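Local coordinates for protein porin (Rhodobacter blasticus, PDB 3PRN) that forms trimeric outer-membrane channels through which small hydrophilic solutes of up to about 0.6 kDa diffuse passively, at residues 44-50 with 69-75; 66-70 with 82-86; 105-109 with 239-243. The protein carries 1 engineered substitution. One frame throughout, in Å; residues are numbered along the deposited sequence.

In the fold
All three contacts belong to one 16-stranded antiparallel porin barrel. Interactions 1 and 2 are continuous: they share A69 and Q70, their centres lie about 12 Å apart, and F71 O of the first is 2.8 Å from V82 N of the second, a probable hydrogen bond between strands 70-75 and 78-83. Both also touch the second subunit, at the trimer interface. Interaction 3 lies on the opposite side of the chain's centre, its own centre about 35 Å from interaction 1's and about 29 Å from interaction 2's. The loop between strands 78-83 and 131-138, which as in porins generally folds inward and constricts the channel, leaves the wall at interaction 2 and meets the far wall at interaction 3.

Interaction 1 (44-50 with 69-75); sequences GVTFGAK and AQFWTSY
Two neighbouring strands of the antiparallel porin barrel wall, 46-50 and 70-75, run at 164° and 4.7 Å between axes. G48 is extended (phi/psi -146/160); G44 (88/6) is not. T46-S74, G48-W72 and K50-Q70 are hydrogen-bonded pairs, F47-T73 and A49-F71 non-hydrogen-bonded. Six backbone bonds fix the register: T46 N to S74 O, S74 N to T46 O, W72 N to G48 O and K50 N to Q70 O (all 2.9 Å), G48 N to W72 O (3.0 Å) and Q70 N to K50 O (3.2 Å).

W72, chi1 p and chi2 86°, folds its indole across the facing strand, so G48 CA sits 3.7 Å from the six-membered ring centroid, 19° off its normal: a CH-pi contact resembling aromatic rescue of glycine. A CB on G48 would be 2.2 Å from W72 CZ2. K50, chi1 113° (between wells) and chi2 159° (t), puts CB at the indole edge, 3.8 Å from W72 CZ3. On the other face F47 and F71, both chi1 m, place F47 CD2 3.5 Å from T73 CG2 and F71 CD2 3.9 Å from A49 CB. At the end of strand 70-75, Y75 (chi1 t) brings CD1 3.8 Å from V45 CG2.

The F47/F71 face packs at the trimer interface, meeting F287 of the second subunit; the opposite face brings K50 into cation-pi contact with Y117. Strands 25-39 and 78-83 flank the pair.

Interaction 2 (66-70 with 82-86); sequences GNAAQ and VGNVD
Here the barrel wall gives way to the long loop that, as in porins generally, folds inward to constrict the pore; segment 82-86 contains the end of strand 78-83 and the first loop residues. Segment 66-70 approaches as an extended loop entering strand 70-75. Q70 and G83 form an antiparallel non-hydrogen-bonded pair, CA to CA 5.0 Å, after which the chain departs: G83 adopts phi/psi 97/-123, and N84 (-87/84) centres an inverse gamma turn with a weak V85 N to G83 O bond of 3.1 Å. A CB on G83 would lie 2.8 Å from A69 O, a clash.

N84 donates twice to segment 66-70, through its backbone N to A69 O (3.0 Å) and, with chi1 t and chi2 7°, through ND2 to A68 O (3.1 Å, 169°). Q70 reciprocates: extended in chi1 and chi2 (both t), it brings NE2 3.0 Å from N84 O, with a weak second bond to D86 OD2 at 3.5 Å.

N67 ND2 and N84 OD1 bond to backbone atoms of N118, while Q70, N84 and D86 touch Y117. G83 is backbone hydrogen-bonded to G132 of strand 131-138, N67 to R52 of strand 46-56, and A68 and A69 pack on W55 of the second subunit.

Interaction 3 (105-109 with 239-243); sequences SSFGD and AYVSD
A turn of the loop that folds into the porin barrel, residues 105-109, meets the inward side of strand 235-244 through Y240 and S242, whose CA-CB bonds point toward it.

Hydrogen bonding within the loop sets its shape. S106 to D109 is a type I turn (F107 -69/-18, G108 -79/-2) closed by D109 N to S106 O at 3.2 Å. S106, chi1 t, adds an ST turn, its OG accepting from G108 N at 2.8 Å; OG also bonds to S98.

Van der Waals contact follows from Y240 (chi1 p, chi2 90°), whose ring reaches the turn: S106 OG lies over one face, 3.4 Å from Y240 CE2, and F107 CB is 4.3 Å from Y240 CE1. G108 CA packs 3.6 Å from S242 OG, which bonds to T225; a CB on G108 would sit tightly, 3.4 Å from Y240 CD1.

Between the segments one hydrogen bond forms, the phenol oxygen, also bonded to Q272, accepting from the turn: F107 N to Y240 OH, 3.0 Å at 155°.

Interaction 1 (44-50 with 69-75)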
loop_
_atom_site.group_PDB
_atom_site.type_symbol
_atom_site.label_atom_id
_atom_site.label_comp_id
_atom_site.label_asym_id
_atom_site.label_seq_id
_atom_site.Cartn_x
_atom_site.Cartn_y
_atom_site.Cartn_z
ATOM N N GLY A 44 -25.264 16.839 8.861
ATOM C CA GLY A 44 -24.467 16.704 10.084
ATOM C C GLY A 44 -24.011 15.256 10.363
ATOM O O GLY A 44 -23.564 14.975 11.502
ATOM N N VAL A 45 -24.240 14.315 9.468
ATOM C CA VAL A 45 -23.780 12.931 9.640
ATOM C C VAL A 45 -22.457 12.796 8.901
ATOM O O VAL A 45 -22.445 13.160 7.720
ATOM C CB VAL A 45 -24.780 11.934 9.026
ATOM C CG1 VAL A 45 -24.308 10.493 9.282
ATOM C CG2 VAL A 45 -26.142 12.176 9.684
ATOM N N THR A 46 -21.384 12.377 9.530
ATOM C CA THR A 46 -20.120 12.195 8.824
ATOM C C THR A 46 -19.904 10.685 8.626
ATOM O O THR A 46 -20.193 9.910 9.539
ATOM C CB THR A 46 -18.969 12.745 9.691
ATOM O OG1 THR A 46 -19.154 14.157 9.760
ATOM C CG2 THR A 46 -17.609 12.469 9.041
ATOM N N PHE A 47 -19.423 10.277 7.477
ATOM C CA PHE A 47 -19.061 8.910 7.165
ATOM C C PHE A 47 -17.532 8.874 6.975
ATOM O O PHE A 47 -16.968 9.815 6.421
ATOM C CB PHE A 47 -19.705 8.316 5.919
ATOM C CG PHE A 47 -21.213 8.251 6.054
ATOM C CD1 PHE A 47 -21.971 9.384 5.829
ATOM C CD2 PHE A 47 -21.834 7.052 6.416
ATOM C CE1 PHE A 47 -23.365 9.311 5.965
ATOM C CE2 PHE A 47 -23.206 6.984 6.523
ATOM C CZ PHE A 47 -23.975 8.128 6.306
ATOM N N GLY A 48 -16.895 7.828 7.475
ATOM C CA GLY A 48 -15.449 7.727 7.327
ATOM C C GLY A 48 -14.997 6.280 7.169
ATOM O O GLY A 48 -15.657 5.291 7.526
ATOM N N ALA A 49 -13.788 6.158 6.618
ATOM C CA ALA A 49 -13.168 4.854 6.426
ATOM C C ALA A 49 -11.671 5.059 6.717
ATOM O O ALA A 49 -11.150 6.151 6.434
ATOM C CB ALA A 49 -13.413 4.194 5.095
ATOM N N LYS A 50 -10.994 4.091 7.332
ATOM C CA LYS A 50 -9.573 4.249 7.529
ATOM C C LYS A 50 -8.818 2.940 7.257
ATOM O O LYS A 50 -9.300 1.818 7.493
ATOM C CB LYS A 50 -9.304 4.781 8.900
ATOM C CG LYS A 50 -8.587 3.861 9.880
ATOM C CD LYS A 50 -7.916 4.663 11.015
ATOM C CE LYS A 50 -8.154 4.079 12.410
ATOM N NZ LYS A 50 -7.653 4.939 13.496
ATOM N N ALA A 69 -9.951 -2.831 6.894
ATOM C CA ALA A 69 -10.566 -1.522 7.002
ATOM C C ALA A 69 -11.477 -1.376 8.218
ATOM O O ALA A 69 -12.009 -2.358 8.749
ATOM C CB ALA A 69 -11.516 -1.291 5.774
ATOM N N GLN A 70 -11.620 -0.126 8.596
ATOM C CA GLN A 70 -12.534 0.305 9.652
ATOM C C GLN A 70 -13.473 1.348 9.001
ATOM O O GLN A 70 -12.966 2.225 8.262
ATOM C CB GLN A 70 -11.767 0.922 10.818
ATOM C CG GLN A 70 -12.700 1.401 11.931
ATOM C CD GLN A 70 -11.992 2.235 12.996
ATOM O OE1 GLN A 70 -12.192 3.446 13.059
ATOM N NE2 GLN A 70 -11.172 1.651 13.848
ATOM N N PHE A 71 -14.764 1.336 9.290
ATOM C CA PHE A 71 -15.752 2.248 8.793
ATOM C C PHE A 71 -16.511 2.873 9.978
ATOM O O PHE A 71 -16.760 2.197 10.965
ATOM C CB PHE A 71 -16.815 1.605 7.881
ATOM C CG PHE A 71 -16.204 0.740 6.807
ATOM C CD1 PHE A 71 -15.857 -0.563 7.087
ATOM C CD2 PHE A 71 -15.925 1.268 5.551
ATOM C CE1 PHE A 71 -15.239 -1.389 6.122
ATOM C CE2 PHE A 71 -15.359 0.426 4.566
ATOM C CZ PHE A 71 -15.012 -0.888 4.863
ATOM N N TRP A 72 -16.900 4.132 9.865
ATOM C CA TRP A 72 -17.701 4.719 10.945
ATOM C C TRP A 72 -18.711 5.714 10.396
ATOM O O TRP A 72 -18.596 6.224 9.286
ATOM C CB TRP A 72 -16.824 5.376 11.990
ATOM C CG TRP A 72 -16.111 6.621 11.542
ATOM C CD1 TRP A 72 -16.598 7.929 11.555
ATOM C CD2 TRP A 72 -14.777 6.703 11.019
ATOM N NE1 TRP A 72 -15.647 8.787 11.064
ATOM C CE2 TRP A 72 -14.519 8.060 10.729
ATOM C CE3 TRP A 72 -13.795 5.736 10.759
ATOM C CZ2 TRP A 72 -13.314 8.499 10.207
ATOM C CZ3 TRP A 72 -12.586 6.184 10.228
ATOM C CH2 TRP A 72 -12.358 7.550 9.957
ATOM N N THR A 73 -19.713 6.003 11.264
ATOM C CA THR A 73 -20.712 7.014 10.996
ATOM C C THR A 73 -20.870 7.793 12.325
ATOM O O THR A 73 -20.961 7.091 13.367
ATOM C CB THR A 73 -22.083 6.484 10.577
ATOM O OG1 THR A 73 -22.742 5.918 11.725
ATOM C CG2 THR A 73 -21.937 5.375 9.541
ATOM N N SER A 74 -20.758 9.096 12.288
ATOM C CA SER A 74 -20.852 9.947 13.444
ATOM C C SER A 74 -21.972 10.965 13.292
ATOM O O SER A 74 -22.183 11.523 12.206
ATOM C CB SER A 74 -19.664 10.896 13.707
ATOM O OG SER A 74 -18.512 10.140 14.046
ATOM N N TYR A 75 -22.633 11.202 14.398
ATOM C CA TYR A 75 -23.742 12.149 14.455
ATOM C C TYR A 75 -24.005 12.554 15.911
ATOM O O TYR A 75 -24.231 11.684 16.739
ATOM C CB TYR A 75 -25.001 11.489 13.904
ATOM C CG TYR A 75 -26.200 12.421 13.940
ATOM C CD1 TYR A 75 -26.155 13.621 13.234
ATOM C CD2 TYR A 75 -27.333 12.073 14.680
ATOM C CE1 TYR A 75 -27.248 14.484 13.265
ATOM C CE2 TYR A 75 -28.430 12.938 14.711
ATOM C CZ TYR A 75 -28.386 14.144 14.002
ATOM O OH TYR A 75 -29.450 14.987 14.030
#

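Interaction 2 (66-70 with 82-86)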
loop_
_atom_site.group_PDB
_atom_site.type_symbol
_atom_site.label_atom_id
_atom_site.label_comp_id
_atom_site.label_asym_id
_atom_site.label_seq_id
_atom_site.Cartn_x
_atom_site.Cartn_y
_atom_site.Cartn_z
ATOM N N GLY A 66 -1.282 -2.854 3.811
ATOM C CA GLY A 66 -2.371 -2.213 4.564
ATOM C C GLY A 66 -2.987 -3.326 5.468
ATOM O O GLY A 66 -2.797 -4.533 5.240
ATOM N N ASN A 67 -3.729 -2.870 6.463
ATOM C CA ASN A 67 -4.456 -3.751 7.389
ATOM C C ASN A 67 -5.909 -3.930 6.883
ATOM O O ASN A 67 -6.199 -3.616 5.701
ATOM C CB ASN A 67 -4.398 -3.235 8.819
ATOM C CG ASN A 67 -5.059 -1.910 9.033
ATOM O OD1 ASN A 67 -5.400 -1.228 8.054
ATOM N ND2 ASN A 67 -5.252 -1.470 10.264
ATOM N N ALA A 68 -6.826 -4.401 7.758
ATOM C CA ALA A 68 -8.238 -4.532 7.315
ATOM C C ALA A 68 -8.944 -3.225 7.685
ATOM O O ALA A 68 -8.541 -2.507 8.637
ATOM C CB ALA A 68 -8.853 -5.710 8.076
ATOM N N ALA A 69 -9.951 -2.831 6.894
ATOM C CA ALA A 69 -10.566 -1.522 7.002
ATOM C C ALA A 69 -11.477 -1.376 8.218
ATOM O O ALA A 69 -12.009 -2.358 8.749
ATOM C CB ALA A 69 -11.516 -1.291 5.774
ATOM N N GLN A 70 -11.620 -0.126 8.596
ATOM C CA GLN A 70 -12.534 0.305 9.652
ATOM C C GLN A 70 -13.473 1.348 9.001
ATOM O O GLN A 70 -12.966 2.225 8.262
ATOM C CB GLN A 70 -11.767 0.922 10.818
ATOM C CG GLN A 70 -12.700 1.401 11.931
ATOM C CD GLN A 70 -11.992 2.235 12.996
ATOM O OE1 GLN A 70 -12.192 3.446 13.059
ATOM N NE2 GLN A 70 -11.172 1.651 13.848
ATOM N N VAL A 82 -17.623 -0.085 12.407
ATOM C CA VAL A 82 -17.746 -1.470 11.991
ATOM C C VAL A 82 -16.456 -1.972 11.348
ATOM O O VAL A 82 -15.706 -1.123 10.740
ATOM C CB VAL A 82 -18.924 -1.633 11.006
ATOM C CG1 VAL A 82 -18.868 -0.671 9.832
ATOM C CG2 VAL A 82 -19.037 -3.048 10.483
ATOM N N GLY A 83 -16.197 -3.264 11.451
ATOM C CA GLY A 83 -15.024 -3.862 10.829
ATOM C C GLY A 83 -13.877 -4.014 11.787
ATOM O O GLY A 83 -14.003 -4.661 12.829
ATOM N N ASN A 84 -12.712 -3.431 11.470
ATOM C CA ASN A 84 -11.555 -3.521 12.420
ATOM C C ASN A 84 -11.689 -2.374 13.402
ATOM O O ASN A 84 -11.123 -1.285 13.215
ATOM C CB ASN A 84 -10.274 -3.405 11.557
ATOM C CG ASN A 84 -8.970 -3.529 12.301
ATOM O OD1 ASN A 84 -8.911 -3.841 13.514
ATOM N ND2 ASN A 84 -7.864 -3.273 11.569
ATOM N N VAL A 85 -12.470 -2.490 14.461
ATOM C CA VAL A 85 -12.801 -1.482 15.411
ATOM C C VAL A 85 -11.837 -1.334 16.594
ATOM O O VAL A 85 -11.082 -2.276 16.871
ATOM C CB VAL A 85 -14.238 -1.711 15.987
ATOM C CG1 VAL A 85 -15.274 -1.824 14.819
ATOM C CG2 VAL A 85 -14.382 -3.009 16.813
ATOM N N ASP A 86 -11.888 -0.163 17.188
ATOM C CA ASP A 86 -11.307 0.106 18.485
ATOM C C ASP A 86 -12.258 -0.480 19.538
ATOM O O ASP A 86 -13.477 -0.268 19.485
ATOM C CB ASP A 86 -11.152 1.629 18.755
ATOM C CG ASP A 86 -9.995 2.147 17.913
ATOM O OD1 ASP A 86 -8.796 1.747 18.173
ATOM O OD2 ASP A 86 -10.224 2.941 16.931
#

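Interaction 3 (105-109 with 239-243)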
loop_
_atom_site.group_PDB
_atom_site.type_symbol
_atom_site.label_atom_id
_atom_site.label_comp_id
_atom_site.label_asym_id
_atom_site.label_seq_id
_atom_site.Cartn_x
_atom_site.Cartn_y
_atom_site.Cartn_z
ATOM N N SER A 105 6.061 1.951 26.303
ATOM C CA SER A 105 5.915 0.622 26.923
ATOM C C SER A 105 5.952 0.740 28.464
ATOM O O SER A 105 6.460 1.703 29.064
ATOM C CB SER A 105 7.043 -0.303 26.472
ATOM O OG SER A 105 8.282 0.188 26.951
ATOM N N SER A 106 5.342 -0.271 29.105
ATOM C CA SER A 106 5.282 -0.334 30.550
ATOM C C SER A 106 4.842 -1.747 30.969
ATOM O O SER A 106 3.816 -2.247 30.487
ATOM C CB SER A 106 4.243 0.670 31.120
ATOM O OG SER A 106 4.063 0.497 32.521
ATOM N N PHE A 107 5.600 -2.273 31.944
ATOM C CA PHE A 107 5.167 -3.539 32.589
ATOM C C PHE A 107 3.905 -3.259 33.409
ATOM O O PHE A 107 3.161 -4.210 33.731
ATOM C CB PHE A 107 6.294 -4.067 33.482
ATOM C CG PHE A 107 7.472 -4.578 32.691
ATOM C CD1 PHE A 107 7.285 -5.738 31.907
ATOM C CD2 PHE A 107 8.716 -3.993 32.739
ATOM C CE1 PHE A 107 8.350 -6.269 31.167
ATOM C CE2 PHE A 107 9.763 -4.543 32.009
ATOM C CZ PHE A 107 9.585 -5.679 31.234
ATOM N N GLY A 108 3.632 -2.006 33.730
ATOM C CA GLY A 108 2.433 -1.673 34.500
ATOM C C GLY A 108 1.156 -1.648 33.677
ATOM O O GLY A 108 0.075 -1.421 34.260
ATOM N N ASP A 109 1.237 -1.882 32.349
ATOM C CA ASP A 109 0.023 -2.001 31.535
ATOM C C ASP A 109 -0.624 -3.355 31.908
ATOM O O ASP A 109 0.079 -4.263 32.406
ATOM C CB ASP A 109 0.449 -2.084 30.065
ATOM C CG ASP A 109 0.714 -0.727 29.426
ATOM O OD1 ASP A 109 0.459 0.359 30.016
ATOM O OD2 ASP A 109 1.180 -0.744 28.249
ATOM N N ALA A 239 7.402 7.821 36.149
ATOM C CA ALA A 239 7.786 6.657 36.948
ATOM C C ALA A 239 6.579 5.775 37.191
ATOM O O ALA A 239 5.453 6.242 37.148
ATOM C CB ALA A 239 8.341 7.107 38.317
ATOM N N TYR A 240 6.768 4.511 37.533
ATOM C CA TYR A 240 5.696 3.621 37.917
ATOM C C TYR A 240 6.253 2.443 38.729
ATOM O O TYR A 240 7.446 2.154 38.593
ATOM C CB TYR A 240 4.876 3.018 36.739
ATOM C CG TYR A 240 5.655 2.058 35.865
ATOM C CD1 TYR A 240 5.653 0.688 36.199
ATOM C CD2 TYR A 240 6.331 2.456 34.728
ATOM C CE1 TYR A 240 6.337 -0.236 35.425
ATOM C CE2 TYR A 240 7.019 1.507 33.937
ATOM C CZ TYR A 240 7.018 0.182 34.285
ATOM O OH TYR A 240 7.689 -0.806 33.570
ATOM N N VAL A 241 5.370 1.789 39.471
ATOM C CA VAL A 241 5.716 0.582 40.169
ATOM C C VAL A 241 4.489 -0.310 39.901
ATOM O O VAL A 241 3.394 0.277 39.865
ATOM C CB VAL A 241 5.846 0.779 41.695
ATOM C CG1 VAL A 241 6.315 -0.495 42.366
ATOM C CG2 VAL A 241 6.777 1.948 41.992
ATOM N N SER A 242 4.686 -1.596 39.712
ATOM C CA SER A 242 3.507 -2.456 39.475
ATOM C C SER A 242 3.773 -3.809 40.156
ATOM O O SER A 242 4.919 -4.271 40.139
ATOM C CB SER A 242 3.234 -2.640 37.968
ATOM O OG SER A 242 2.037 -3.330 37.644
ATOM N N ASP A 243 2.755 -4.402 40.689
ATOM C CA ASP A 243 2.691 -5.678 41.322
ATOM C C ASP A 243 1.582 -6.571 40.745
ATOM O O ASP A 243 0.430 -6.144 40.532
ATOM C CB ASP A 243 2.382 -5.616 42.845
ATOM C CG ASP A 243 3.618 -5.086 43.556
ATOM O OD1 ASP A 243 4.699 -5.792 43.559
ATOM O OD2 ASP A 243 3.590 -3.929 44.108
#